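Local coordinates for sialidase B (Streptococcus pneumoniae serotype 4, PDB 4XHX), which removes terminal sialic acid from oligosaccharides, glycoproteins and glycolipids by hydrolysing alpha-(2->3)-, alpha-(2->6)- and alpha-(2->8)-glycosidic linkages, at residues A203-I208 and G228-S233; Y451-Q456 and I467-T472; A502-V507 and I514-R519. The protein carries 1 engineered substitution. All coordinates share one frame; numbering follows the deposited sequence.

Contact 1: A203-I208 and G228-S233; sequences ANYFRI and GGTHDS. With JKK (2-[(3-chlorobenzyl)amino]ethanesulfonic acid), chain B.
Arg207 and Tyr205 reach from the strand to the loop 228-233, where they meet Thr230, Gly229 and Asp232. The CB of Arg207 already points at the loop. CG lies beside the backbone N (chi1 -84°), and CD then passes near the carbonyl of Thr230. The chain bends at its third torsion, and NE turns to a salt bridge with Glu631. At the tip the two terminal nitrogens converge on one sulfonate oxygen of the bound ligand JKK. Arg207 NH1 is 3.1 Å and Arg207 NH2 3.0 Å from JKK OAC, which sits at the edge of the guanidinium in its plane. A water also binds Arg207 NH1, at 2.8 Å, and donates to Thr230 O at 2.7 Å, so it bridges strand and loop. The inner strand of a sialidase propeller blade begins here, and Phe206, Arg207 and Ile208 belong to the FRIP motif of the family. By similarity Arg207 is one of three arginines, with Arg519 and Arg581, that bind the substrate, in this family through its acidic group; the sulfonate probably takes that place here. Asp232, the proton acceptor by similarity, faces the same pocket. Its OD1 makes a long salt bridge of 4.0 Å with Arg207 NH1. That oxygen lies well out of the guanidinium plane, so charge alone links the pair. Asp232 OD1 has a second partner in Arg226, which also binds Thr230 O. Asp232 OD2 accepts a hydrogen bond from the ligand amine, 2.9 Å from JKK NAL. Further back along the strand, Tyr205 CD2 rests 3.4 Å from Gly229 CA. The methyl Thr230 CG2 lies 3.9 Å from Tyr205 CB, and the phenol oxygen of Tyr205 is hydrogen-bonded to Trp270 N.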
loop_
_atom_site.group_PDB
_atom_site.type_symbol
_atom_site.label_atom_id
_atom_site.label_comp_id
_atom_site.label_asym_id
_atom_site.label_seq_id
_atom_site.Cartn_x
_atom_site.Cartn_y
_atom_site.Cartn_z
ATOM N N ALA A 203 -4.139 11.714 -1.477
ATOM C CA ALA A 203 -3.390 10.977 -0.461
ATOM C C ALA A 203 -1.952 10.866 -0.937
ATOM O O ALA A 203 -1.705 10.575 -2.099
ATOM C CB ALA A 203 -3.968 9.598 -0.266
ATOM N N ASN A 204 -1.004 11.083 -0.036
ATOM C CA ASN A 204 0.401 10.950 -0.386
ATOM C C ASN A 204 0.879 9.508 -0.255
ATOM O O ASN A 204 1.961 9.160 -0.744
ATOM C CB ASN A 204 1.259 11.877 0.479
ATOM C CG ASN A 204 2.576 12.218 -0.173
ATOM O OD1 ASN A 204 2.710 12.134 -1.391
ATOM N ND2 ASN A 204 3.558 12.615 0.631
ATOM N N TYR A 205 0.054 8.679 0.393
ATOM C CA TYR A 205 0.394 7.277 0.684
ATOM C C TYR A 205 -0.732 6.313 0.322
ATOM O O TYR A 205 -1.901 6.688 0.327
ATOM C CB TYR A 205 0.756 7.128 2.164
ATOM C CG TYR A 205 1.729 8.196 2.580
ATOM C CD1 TYR A 205 3.063 8.104 2.223
ATOM C CD2 TYR A 205 1.297 9.343 3.244
ATOM C CE1 TYR A 205 3.968 9.101 2.559
ATOM C CE2 TYR A 205 2.191 10.350 3.589
ATOM C CZ TYR A 205 3.528 10.220 3.251
ATOM O OH TYR A 205 4.429 11.213 3.586
ATOM N N PHE A 206 -0.369 5.075 -0.002
ATOM C CA PHE A 206 -1.346 4.047 -0.327
ATOM C C PHE A 206 -0.894 2.702 0.224
ATOM O O PHE A 206 0.312 2.402 0.288
ATOM C CB PHE A 206 -1.553 3.942 -1.849
ATOM C CG PHE A 206 -1.980 5.230 -2.487
ATOM C CD1 PHE A 206 -3.324 5.562 -2.574
ATOM C CD2 PHE A 206 -1.035 6.117 -2.979
ATOM C CE1 PHE A 206 -3.727 6.760 -3.149
ATOM C CE2 PHE A 206 -1.422 7.327 -3.551
ATOM C CZ PHE A 206 -2.774 7.642 -3.646
ATOM N N ARG A 207 -1.865 1.898 0.639
ATOM C CA ARG A 207 -1.604 0.521 1.041
ATOM C C ARG A 207 -2.811 -0.339 0.703
ATOM O O ARG A 207 -3.876 0.181 0.370
ATOM C CB ARG A 207 -1.325 0.432 2.545
ATOM C CG ARG A 207 0.110 0.727 2.945
ATOM C CD ARG A 207 0.455 -0.008 4.257
ATOM N NE ARG A 207 0.352 -1.464 4.125
ATOM C CZ ARG A 207 0.470 -2.308 5.153
ATOM N NH1 ARG A 207 0.686 -1.831 6.377
ATOM N NH2 ARG A 207 0.370 -3.623 4.966
ATOM N N ILE A 208 -2.643 -1.651 0.835
ATOM C CA ILE A 208 -3.744 -2.600 0.710
ATOM C C ILE A 208 -4.393 -2.599 -0.701
ATOM O O ILE A 208 -5.585 -2.358 -0.834
ATOM C CB ILE A 208 -4.827 -2.357 1.822
ATOM C CG1 ILE A 208 -4.201 -1.905 3.171
ATOM C CG2 ILE A 208 -5.668 -3.588 2.025
ATOM C CD1 ILE A 208 -3.195 -2.875 3.799
ATOM N N GLY A 228 -2.584 10.126 6.629
ATOM C CA GLY A 228 -1.685 10.332 7.756
ATOM C C GLY A 228 -0.511 9.370 7.747
ATOM O O GLY A 228 -0.355 8.574 8.666
ATOM N N GLY A 229 0.327 9.450 6.715
ATOM C CA GLY A 229 1.410 8.492 6.571
ATOM C C GLY A 229 0.846 7.124 6.225
ATOM O O GLY A 229 -0.320 7.019 5.839
ATOM N N THR A 230 1.658 6.077 6.352
ATOM C CA THR A 230 1.226 4.726 5.977
ATOM C C THR A 230 0.592 3.953 7.143
ATOM O O THR A 230 0.279 2.761 7.006
ATOM C CB THR A 230 2.386 3.898 5.386
ATOM O OG1 THR A 230 3.512 3.961 6.271
ATOM C CG2 THR A 230 2.804 4.435 4.028
ATOM N N HIS A 231 0.406 4.627 8.279
ATOM C CA HIS A 231 -0.167 3.999 9.476
ATOM C C HIS A 231 -1.545 3.411 9.201
ATOM O O HIS A 231 -2.377 4.066 8.555
ATOM C CB HIS A 231 -0.323 5.031 10.607
ATOM C CG HIS A 231 0.971 5.596 11.111
ATOM N ND1 HIS A 231 2.031 4.805 11.499
ATOM C CD2 HIS A 231 1.368 6.878 11.298
ATOM C CE1 HIS A 231 3.029 5.576 11.893
ATOM N NE2 HIS A 231 2.654 6.837 11.781
ATOM N N ASP A 232 -1.785 2.193 9.691
ATOM C CA ASP A 232 -3.152 1.659 9.864
ATOM C C ASP A 232 -3.962 2.645 10.720
ATOM O O ASP A 232 -3.385 3.411 11.494
ATOM C CB ASP A 232 -3.123 0.325 10.639
ATOM C CG ASP A 232 -2.667 -0.857 9.801
ATOM O OD1 ASP A 232 -2.387 -0.698 8.593
ATOM O OD2 ASP A 232 -2.611 -1.963 10.368
ATOM N N SER A 233 -5.288 2.617 10.606
ATOM C CA SER A 233 -6.143 3.359 11.545
ATOM C C SER A 233 -5.721 3.118 13.018
ATOM O O SER A 233 -5.267 2.032 13.340
ATOM C CB SER A 233 -7.606 2.960 11.346
ATOM O OG SER A 233 -7.943 2.971 9.966
HETATM C CAE JKK B . -8.307 -3.354 10.289
HETATM C CAF JKK B . -8.065 -2.207 11.119
HETATM C CAG JKK B . -7.257 -4.266 10.054
HETATM C CAH JKK B . -5.760 -2.895 11.466
HETATM C CAI JKK B . -2.671 -5.225 9.371
HETATM C CAJ JKK B . -1.599 -4.614 8.499
HETATM C CAK JKK B . -4.844 -5.007 10.390
HETATM C CAM JKK B . -6.808 -1.984 11.695
HETATM C CAN JKK B . -5.996 -4.049 10.646
HETATM N NAL JKK B . -3.866 -4.436 9.486
HETATM O OAA JKK B . 0.255 -6.576 8.891
HETATM O OAB JKK B . 0.495 -4.479 10.127
HETATM O OAC JKK B . 1.006 -4.527 7.791
HETATM S SAO JKK B . 0.130 -5.063 8.832
HETATM CL CL JKK B . -6.527 -0.588 12.703
HETATM O O HOH W 1 1.715 0.543 7.426
#

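Contact 2: Y451-Q456 and I467-T472; sequences YLCPGQ and IFATYT. With OPX ((1s,3R,4S)-1-[(cyclohexylamino)methyl]-3,4-dihydroxycyclopentanesulfonic acid), chain C; JKK (2-[(3-chlorobenzyl)amino]ethanesulfonic acid), chain B.
The CB of Tyr451 is a bump that sits over one face of the Tyr471 ring. It lies 3.6 Å from the centroid of that ring and 18° off the normal, a clear CH-pi contact. Tyr471 can offer this face because its CG stands between its own backbone N and carbonyl carbon (chi1 66°), which swings the ring back across the neighbouring strand. The two phenol rings are nearly parallel but slid apart, with little overlap. Beyond CB, the Tyr451 ring leads away toward the bound ligand JKK, with Tyr451 CD1 3.6 Å from JKK CAE. Cys453 fills the next hollow on the Tyr471 side. Its sulfur meets the edge of the Tyr471 ring, with Cys453 SG 3.9 Å from Tyr471 CD2. The same SG lies 3.7 Å from the methyl Ala469 CB. On the other face Leu452 CD1 drops into a shallow hollow formed by Thr470 CG2, at 4.0 Å, and by Phe468 CB. Three backbone bonds fix these positions. Tyr451 and Tyr471 exchange a pair, each 2.8 Å between N and O, and Cys453 N reaches Ala469 O. Past Cys453 the strands part, and a water joins Ala469 N to Gln456 O. Gln456 OE1 accepts a hydrogen bond from a second ligand, 2.9 Å from OPX OAC. The antiparallel pairing, with a break in the strand 451-459, forms a hairpin in a blade of the sialidase beta-propeller, and its two tyrosines stand beside the active site.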
loop_
_atom_site.group_PDB
_atom_site.type_symbol
_atom_site.label_atom_id
_atom_site.label_comp_id
_atom_site.label_asym_id
_atom_site.label_seq_id
_atom_site.Cartn_x
_atom_site.Cartn_y
_atom_site.Cartn_z
ATOM N N TYR A 451 -12.926 -8.748 10.952
ATOM C CA TYR A 451 -12.071 -7.904 10.138
ATOM C C TYR A 451 -12.083 -8.399 8.700
ATOM O O TYR A 451 -11.817 -9.574 8.447
ATOM C CB TYR A 451 -10.652 -7.903 10.724
ATOM C CG TYR A 451 -10.600 -7.125 12.014
ATOM C CD1 TYR A 451 -10.476 -5.742 11.994
ATOM C CD2 TYR A 451 -10.723 -7.756 13.243
ATOM C CE1 TYR A 451 -10.457 -5.013 13.146
ATOM C CE2 TYR A 451 -10.707 -7.029 14.416
ATOM C CZ TYR A 451 -10.574 -5.654 14.358
ATOM O OH TYR A 451 -10.547 -4.893 15.504
ATOM N N LEU A 452 -12.416 -7.520 7.757
ATOM C CA LEU A 452 -12.485 -7.933 6.357
ATOM C C LEU A 452 -11.124 -8.398 5.847
ATOM O O LEU A 452 -10.093 -7.811 6.166
ATOM C CB LEU A 452 -13.015 -6.797 5.477
ATOM C CG LEU A 452 -13.358 -7.157 4.031
ATOM C CD1 LEU A 452 -14.555 -8.072 3.950
ATOM C CD2 LEU A 452 -13.580 -5.917 3.195
ATOM N N CYS A 453 -11.116 -9.472 5.067
ATOM C CA CYS A 453 -9.895 -9.881 4.388
ATOM C C CYS A 453 -9.775 -9.086 3.110
ATOM O O CYS A 453 -10.617 -9.205 2.223
ATOM C CB CYS A 453 -9.919 -11.376 4.077
ATOM S SG CYS A 453 -10.087 -12.425 5.555
ATOM N N PRO A 454 -8.728 -8.255 3.011
ATOM C CA PRO A 454 -8.588 -7.407 1.826
ATOM C C PRO A 454 -8.256 -8.214 0.583
ATOM O O PRO A 454 -7.618 -9.261 0.679
ATOM C CB PRO A 454 -7.420 -6.497 2.188
ATOM C CG PRO A 454 -6.641 -7.258 3.215
ATOM C CD PRO A 454 -7.701 -7.956 4.024
ATOM N N GLY A 455 -8.699 -7.719 -0.572
ATOM C CA GLY A 455 -8.414 -8.353 -1.848
ATOM C C GLY A 455 -9.671 -8.608 -2.662
ATOM O O GLY A 455 -10.393 -7.675 -3.040
ATOM N N GLN A 456 -9.942 -9.882 -2.910
ATOM C CA GLN A 456 -11.131 -10.279 -3.664
ATOM C C GLN A 456 -12.098 -11.102 -2.832
ATOM O O GLN A 456 -11.688 -11.935 -2.010
ATOM C CB GLN A 456 -10.750 -11.110 -4.882
ATOM C CG GLN A 456 -9.636 -10.547 -5.749
ATOM C CD GLN A 456 -9.417 -11.418 -6.987
ATOM O OE1 GLN A 456 -9.786 -12.601 -7.003
ATOM N NE2 GLN A 456 -8.818 -10.843 -8.022
ATOM N N ILE A 467 -19.140 -14.690 -1.627
ATOM C CA ILE A 467 -18.471 -14.948 -0.364
ATOM C C ILE A 467 -17.367 -13.938 -0.126
ATOM O O ILE A 467 -16.502 -13.737 -0.982
ATOM C CB ILE A 467 -17.895 -16.393 -0.292
ATOM C CG1 ILE A 467 -18.973 -17.417 -0.658
ATOM C CG2 ILE A 467 -17.354 -16.687 1.117
ATOM C CD1 ILE A 467 -18.547 -18.868 -0.535
ATOM N N PHE A 468 -17.416 -13.287 1.030
ATOM C CA PHE A 468 -16.305 -12.470 1.489
ATOM C C PHE A 468 -15.722 -13.080 2.753
ATOM O O PHE A 468 -16.440 -13.337 3.716
ATOM C CB PHE A 468 -16.749 -11.039 1.782
ATOM C CG PHE A 468 -16.921 -10.178 0.551
ATOM C CD1 PHE A 468 -15.822 -9.614 -0.077
ATOM C CD2 PHE A 468 -18.185 -9.901 0.045
ATOM C CE1 PHE A 468 -15.979 -8.795 -1.201
ATOM C CE2 PHE A 468 -18.340 -9.079 -1.081
ATOM C CZ PHE A 468 -17.235 -8.527 -1.694
ATOM N N ALA A 469 -14.416 -13.304 2.759
ATOM C CA ALA A 469 -13.761 -13.824 3.949
ATOM C C ALA A 469 -13.508 -12.680 4.916
ATOM O O ALA A 469 -13.164 -11.557 4.505
ATOM C CB ALA A 469 -12.451 -14.529 3.591
ATOM N N THR A 470 -13.717 -12.963 6.196
ATOM C CA THR A 470 -13.329 -12.056 7.268
ATOM C C THR A 470 -12.646 -12.890 8.350
ATOM O O THR A 470 -12.712 -14.123 8.319
ATOM C CB THR A 470 -14.535 -11.331 7.892
ATOM O OG1 THR A 470 -15.291 -12.243 8.709
ATOM C CG2 THR A 470 -15.437 -10.722 6.815
ATOM N N TYR A 471 -11.990 -12.233 9.302
ATOM C CA TYR A 471 -11.342 -12.967 10.385
ATOM C C TYR A 471 -11.599 -12.329 11.743
ATOM O O TYR A 471 -11.850 -11.129 11.859
ATOM C CB TYR A 471 -9.826 -13.116 10.145
ATOM C CG TYR A 471 -9.043 -11.817 10.184
ATOM C CD1 TYR A 471 -8.503 -11.324 11.378
ATOM C CD2 TYR A 471 -8.822 -11.095 9.027
ATOM C CE1 TYR A 471 -7.784 -10.132 11.404
ATOM C CE2 TYR A 471 -8.117 -9.922 9.043
ATOM C CZ TYR A 471 -7.596 -9.438 10.221
ATOM O OH TYR A 471 -6.891 -8.250 10.185
ATOM N N THR A 472 -11.547 -13.156 12.771
ATOM C CA THR A 472 -11.589 -12.680 14.142
ATOM C C THR A 472 -10.753 -13.686 14.936
ATOM O O THR A 472 -10.177 -14.608 14.345
ATOM C CB THR A 472 -13.061 -12.533 14.657
ATOM O OG1 THR A 472 -13.073 -11.931 15.959
ATOM C CG2 THR A 472 -13.776 -13.883 14.702
HETATM C CAF OPX C . -10.312 -14.411 -18.091
HETATM C CAG OPX C . -11.700 -14.958 -18.081
HETATM C CAH OPX C . -10.135 -13.361 -17.038
HETATM C CAI OPX C . -12.157 -15.400 -16.715
HETATM C CAJ OPX C . -10.618 -13.802 -15.668
HETATM C CAK OPX C . -12.489 -13.701 -13.358
HETATM C CAL OPX C . -11.400 -14.495 -11.268
HETATM C CAM OPX C . -12.948 -12.707 -11.052
HETATM C CAO OPX C . -11.216 -13.753 -9.994
HETATM C CAP OPX C . -11.682 -12.426 -10.286
HETATM C CAQ OPX C . -12.008 -14.308 -15.682
HETATM C CAR OPX C . -12.652 -13.965 -11.839
HETATM N NAN OPX C . -12.383 -14.831 -14.337
HETATM O OAA OPX C . -13.538 -16.436 -12.307
HETATM O OAB OPX C . -13.931 -15.509 -10.161
HETATM O OAC OPX C . -9.880 -13.720 -9.634
HETATM O OAD OPX C . -10.765 -11.772 -11.099
HETATM O OAE OPX C . -15.176 -14.731 -11.977
HETATM S SAS OPX C . -13.879 -15.209 -11.553
HETATM C CAE JKK B . -8.307 -3.354 10.289
HETATM C CAF JKK B . -8.065 -2.207 11.119
HETATM C CAG JKK B . -7.257 -4.266 10.054
HETATM C CAH JKK B . -5.760 -2.895 11.466
HETATM C CAI JKK B . -2.671 -5.225 9.371
HETATM C CAJ JKK B . -1.599 -4.614 8.499
HETATM C CAK JKK B . -4.844 -5.007 10.390
HETATM C CAM JKK B . -6.808 -1.984 11.695
HETATM C CAN JKK B . -5.996 -4.049 10.646
HETATM N NAL JKK B . -3.866 -4.436 9.486
HETATM O OAA JKK B . 0.255 -6.576 8.891
HETATM O OAB JKK B . 0.495 -4.479 10.127
HETATM O OAC JKK B . 1.006 -4.527 7.791
HETATM S SAO JKK B . 0.130 -5.063 8.832
HETATM CL CL JKK B . -6.527 -0.588 12.703
HETATM O O HOH W 2 -12.719 -10.305 1.846
HETATM O O HOH W 3 -12.729 -12.377 0.644
#

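Contact 3: A502-V507 and I514-R519; sequences AEAQMV and IRTFFR. With JKK (2-[(3-chlorobenzyl)amino]ethanesulfonic acid), chain B.
Glu503 and Arg519 close the active-site end of an antiparallel beta hairpin, part of a four-stranded blade in the sialidase propeller. Backbone bonds come first. Gln505 and Phe517 exchange two, as do Val507 and Arg515, and in all four the N-H donor lies nearly on the line of the C=O bond. One more bond continues the series past the strand, where Arg519 N is 3.0 Å from Glu503 O. The same carbonyl oxygens are also approached by CA-H groups. At the pocket end Ala502 CA adds such a contact, 3.4 Å from Arg519 O. Apolar contacts divide between the two faces of the hairpin. On one, Ala504 CB sits in the gap between Phe518 CB and Thr516 CG2, at 3.6 Å from each of these two atoms. Farther along, Met506 CB lies beside Ile514 CG2. On the other face a methyl, Val507 CG2, meets the edge of the Phe517 ring 4.0 Å from CE2. Arg515 CG lies over one face of that ring. Polar ends are tied to other parts of the chain: Gln505 to the backbone of Gln456, Arg515 to Asp596, and Thr516 to Tyr478. The salt bridge faces the pocket. Glu503, a predicted active-site residue, is hydrogen-bonded through OE1 to Tyr615 OH, of the nucleophile by similarity. Arg519, a substrate-binding residue by similarity, extends beside Glu503 in the same direction, with CG anti to the backbone N (chi1 179°). The carboxylate and guanidinium planes are 73° apart. NH1 and NH2 of Arg519 share the sulfonate oxygen JKK OAA, each at 3.0 Å. Arg519 NH1 also donates to Glu503 OE2 at 2.9 Å in a salt bridge, coming from above the carboxylate plane while OE2 stays in the guanidinium plane.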
loop_
_atom_site.group_PDB
_atom_site.type_symbol
_atom_site.label_atom_id
_atom_site.label_comp_id
_atom_site.label_asym_id
_atom_site.label_seq_id
_atom_site.Cartn_x
_atom_site.Cartn_y
_atom_site.Cartn_z
ATOM N N ALA A 502 -5.556 -13.275 10.360
ATOM C CA ALA A 502 -5.736 -14.371 9.417
ATOM C C ALA A 502 -6.352 -13.902 8.097
ATOM O O ALA A 502 -7.480 -14.273 7.741
ATOM C CB ALA A 502 -6.580 -15.463 10.041
ATOM N N GLU A 503 -5.598 -13.081 7.382
ATOM C CA GLU A 503 -6.036 -12.547 6.101
ATOM C C GLU A 503 -6.103 -13.709 5.122
ATOM O O GLU A 503 -5.102 -14.399 4.893
ATOM C CB GLU A 503 -5.080 -11.445 5.631
ATOM C CG GLU A 503 -5.166 -10.166 6.481
ATOM C CD GLU A 503 -3.942 -9.277 6.356
ATOM O OE1 GLU A 503 -4.043 -8.070 6.692
ATOM O OE2 GLU A 503 -2.878 -9.786 5.933
ATOM N N ALA A 504 -7.303 -13.934 4.585
ATOM C CA ALA A 504 -7.610 -15.115 3.786
ATOM C C ALA A 504 -8.152 -14.738 2.411
ATOM O O ALA A 504 -8.942 -13.800 2.275
ATOM C CB ALA A 504 -8.627 -15.990 4.510
ATOM N N GLN A 505 -7.729 -15.492 1.403
ATOM C CA GLN A 505 -8.230 -15.345 0.048
ATOM C C GLN A 505 -8.587 -16.719 -0.518
ATOM O O GLN A 505 -7.936 -17.724 -0.191
ATOM C CB GLN A 505 -7.197 -14.624 -0.830
ATOM C CG GLN A 505 -7.056 -13.152 -0.478
ATOM C CD GLN A 505 -8.246 -12.323 -0.960
ATOM O OE1 GLN A 505 -8.243 -11.831 -2.088
ATOM N NE2 GLN A 505 -9.275 -12.178 -0.109
ATOM N N MET A 506 -9.617 -16.755 -1.364
ATOM C CA MET A 506 -10.174 -18.017 -1.837
ATOM C C MET A 506 -10.004 -18.223 -3.337
ATOM O O MET A 506 -9.932 -17.263 -4.117
ATOM C CB MET A 506 -11.669 -18.078 -1.515
ATOM C CG MET A 506 -12.028 -17.898 -0.045
ATOM S SD MET A 506 -13.757 -17.397 0.197
ATOM C CE MET A 506 -13.707 -15.668 -0.284
ATOM N N VAL A 507 -9.937 -19.492 -3.729
ATOM C CA VAL A 507 -10.074 -19.874 -5.127
ATOM C C VAL A 507 -11.090 -21.019 -5.225
ATOM O O VAL A 507 -11.201 -21.853 -4.316
ATOM C CB VAL A 507 -8.729 -20.317 -5.749
ATOM C CG1 VAL A 507 -7.697 -19.204 -5.656
ATOM C CG2 VAL A 507 -8.209 -21.615 -5.091
ATOM N N ILE A 514 -14.012 -24.852 -2.708
ATOM C CA ILE A 514 -13.267 -23.630 -2.416
ATOM C C ILE A 514 -12.003 -23.910 -1.605
ATOM O O ILE A 514 -12.064 -24.494 -0.520
ATOM C CB ILE A 514 -14.132 -22.635 -1.613
ATOM C CG1 ILE A 514 -15.439 -22.319 -2.350
ATOM C CG2 ILE A 514 -13.355 -21.359 -1.301
ATOM C CD1 ILE A 514 -16.505 -21.738 -1.432
ATOM N N ARG A 515 -10.847 -23.504 -2.115
ATOM C CA ARG A 515 -9.675 -23.518 -1.248
ATOM C C ARG A 515 -9.343 -22.099 -0.828
ATOM O O ARG A 515 -9.316 -21.179 -1.652
ATOM C CB ARG A 515 -8.457 -24.210 -1.860
ATOM C CG ARG A 515 -7.242 -24.169 -0.895
ATOM C CD ARG A 515 -6.334 -25.371 -1.074
ATOM N NE ARG A 515 -7.077 -26.619 -0.876
ATOM C CZ ARG A 515 -6.747 -27.774 -1.441
ATOM N NH1 ARG A 515 -5.681 -27.835 -2.231
ATOM N NH2 ARG A 515 -7.485 -28.859 -1.233
ATOM N N THR A 516 -9.118 -21.945 0.469
ATOM C CA THR A 516 -8.810 -20.665 1.072
ATOM C C THR A 516 -7.369 -20.705 1.564
ATOM O O THR A 516 -7.005 -21.608 2.317
ATOM C CB THR A 516 -9.709 -20.432 2.296
ATOM O OG1 THR A 516 -11.083 -20.416 1.886
ATOM C CG2 THR A 516 -9.356 -19.121 2.970
ATOM N N PHE A 517 -6.559 -19.731 1.152
ATOM C CA PHE A 517 -5.187 -19.604 1.651
ATOM C C PHE A 517 -5.127 -18.452 2.636
ATOM O O PHE A 517 -5.719 -17.397 2.398
ATOM C CB PHE A 517 -4.191 -19.398 0.503
ATOM C CG PHE A 517 -4.229 -20.491 -0.531
ATOM C CD1 PHE A 517 -3.499 -21.661 -0.352
ATOM C CD2 PHE A 517 -5.018 -20.361 -1.668
ATOM C CE1 PHE A 517 -3.559 -22.687 -1.295
ATOM C CE2 PHE A 517 -5.077 -21.377 -2.621
ATOM C CZ PHE A 517 -4.345 -22.537 -2.441
ATOM N N PHE A 518 -4.436 -18.644 3.758
ATOM C CA PHE A 518 -4.413 -17.573 4.747
ATOM C C PHE A 518 -3.127 -17.391 5.533
ATOM O O PHE A 518 -2.350 -18.334 5.741
ATOM C CB PHE A 518 -5.649 -17.595 5.677
ATOM C CG PHE A 518 -5.777 -18.826 6.548
ATOM C CD1 PHE A 518 -6.399 -19.976 6.070
ATOM C CD2 PHE A 518 -5.346 -18.804 7.871
ATOM C CE1 PHE A 518 -6.545 -21.102 6.877
ATOM C CE2 PHE A 518 -5.491 -19.926 8.695
ATOM C CZ PHE A 518 -6.093 -21.074 8.204
ATOM N N ARG A 519 -2.941 -16.141 5.946
ATOM C CA ARG A 519 -1.855 -15.688 6.805
ATOM C C ARG A 519 -2.003 -16.267 8.199
ATOM O O ARG A 519 -3.113 -16.350 8.724
ATOM C CB ARG A 519 -1.918 -14.159 6.887
ATOM C CG ARG A 519 -0.861 -13.498 7.761
ATOM C CD ARG A 519 -1.068 -11.995 7.731
ATOM N NE ARG A 519 -0.316 -11.294 8.764
ATOM C CZ ARG A 519 -0.177 -9.970 8.788
ATOM N NH1 ARG A 519 -0.747 -9.223 7.843
ATOM N NH2 ARG A 519 0.526 -9.398 9.752
HETATM C CAE JKK B . -8.307 -3.354 10.289
HETATM C CAF JKK B . -8.065 -2.207 11.119
HETATM C CAG JKK B . -7.257 -4.266 10.054
HETATM C CAH JKK B . -5.760 -2.895 11.466
HETATM C CAI JKK B . -2.671 -5.225 9.371
HETATM C CAJ JKK B . -1.599 -4.614 8.499
HETATM C CAK JKK B . -4.844 -5.007 10.390
HETATM C CAM JKK B . -6.808 -1.984 11.695
HETATM C CAN JKK B . -5.996 -4.049 10.646
HETATM N NAL JKK B . -3.866 -4.436 9.486
HETATM O OAA JKK B . 0.255 -6.576 8.891
HETATM O OAB JKK B . 0.495 -4.479 10.127
HETATM O OAC JKK B . 1.006 -4.527 7.791
HETATM S SAO JKK B . 0.130 -5.063 8.832
HETATM CL CL JKK B . -6.527 -0.588 12.703
#

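The three contacts follow one another along the chain and belong to three different sheets of the propeller. Contact 1 joins strand 205-213 to the loop between strands 219-226 and 237-244 of the same sheet. Contact 2 is the hairpin of strands 451-459 and 466-472, and contact 3 that of strands 504-510 and 513-518. The centres of contacts 2 and 3 are about 9 Å apart; the centre of contact 1 is about 19 Å from that of contact 2 and about 24 Å from that of contact 3. Ile208 packs on Pro454, and Gln456 N probably bonds to Gln505 OE1. All three reach the same ligand, JKK, so residues distant in sequence line one active-site pocket from separate blades.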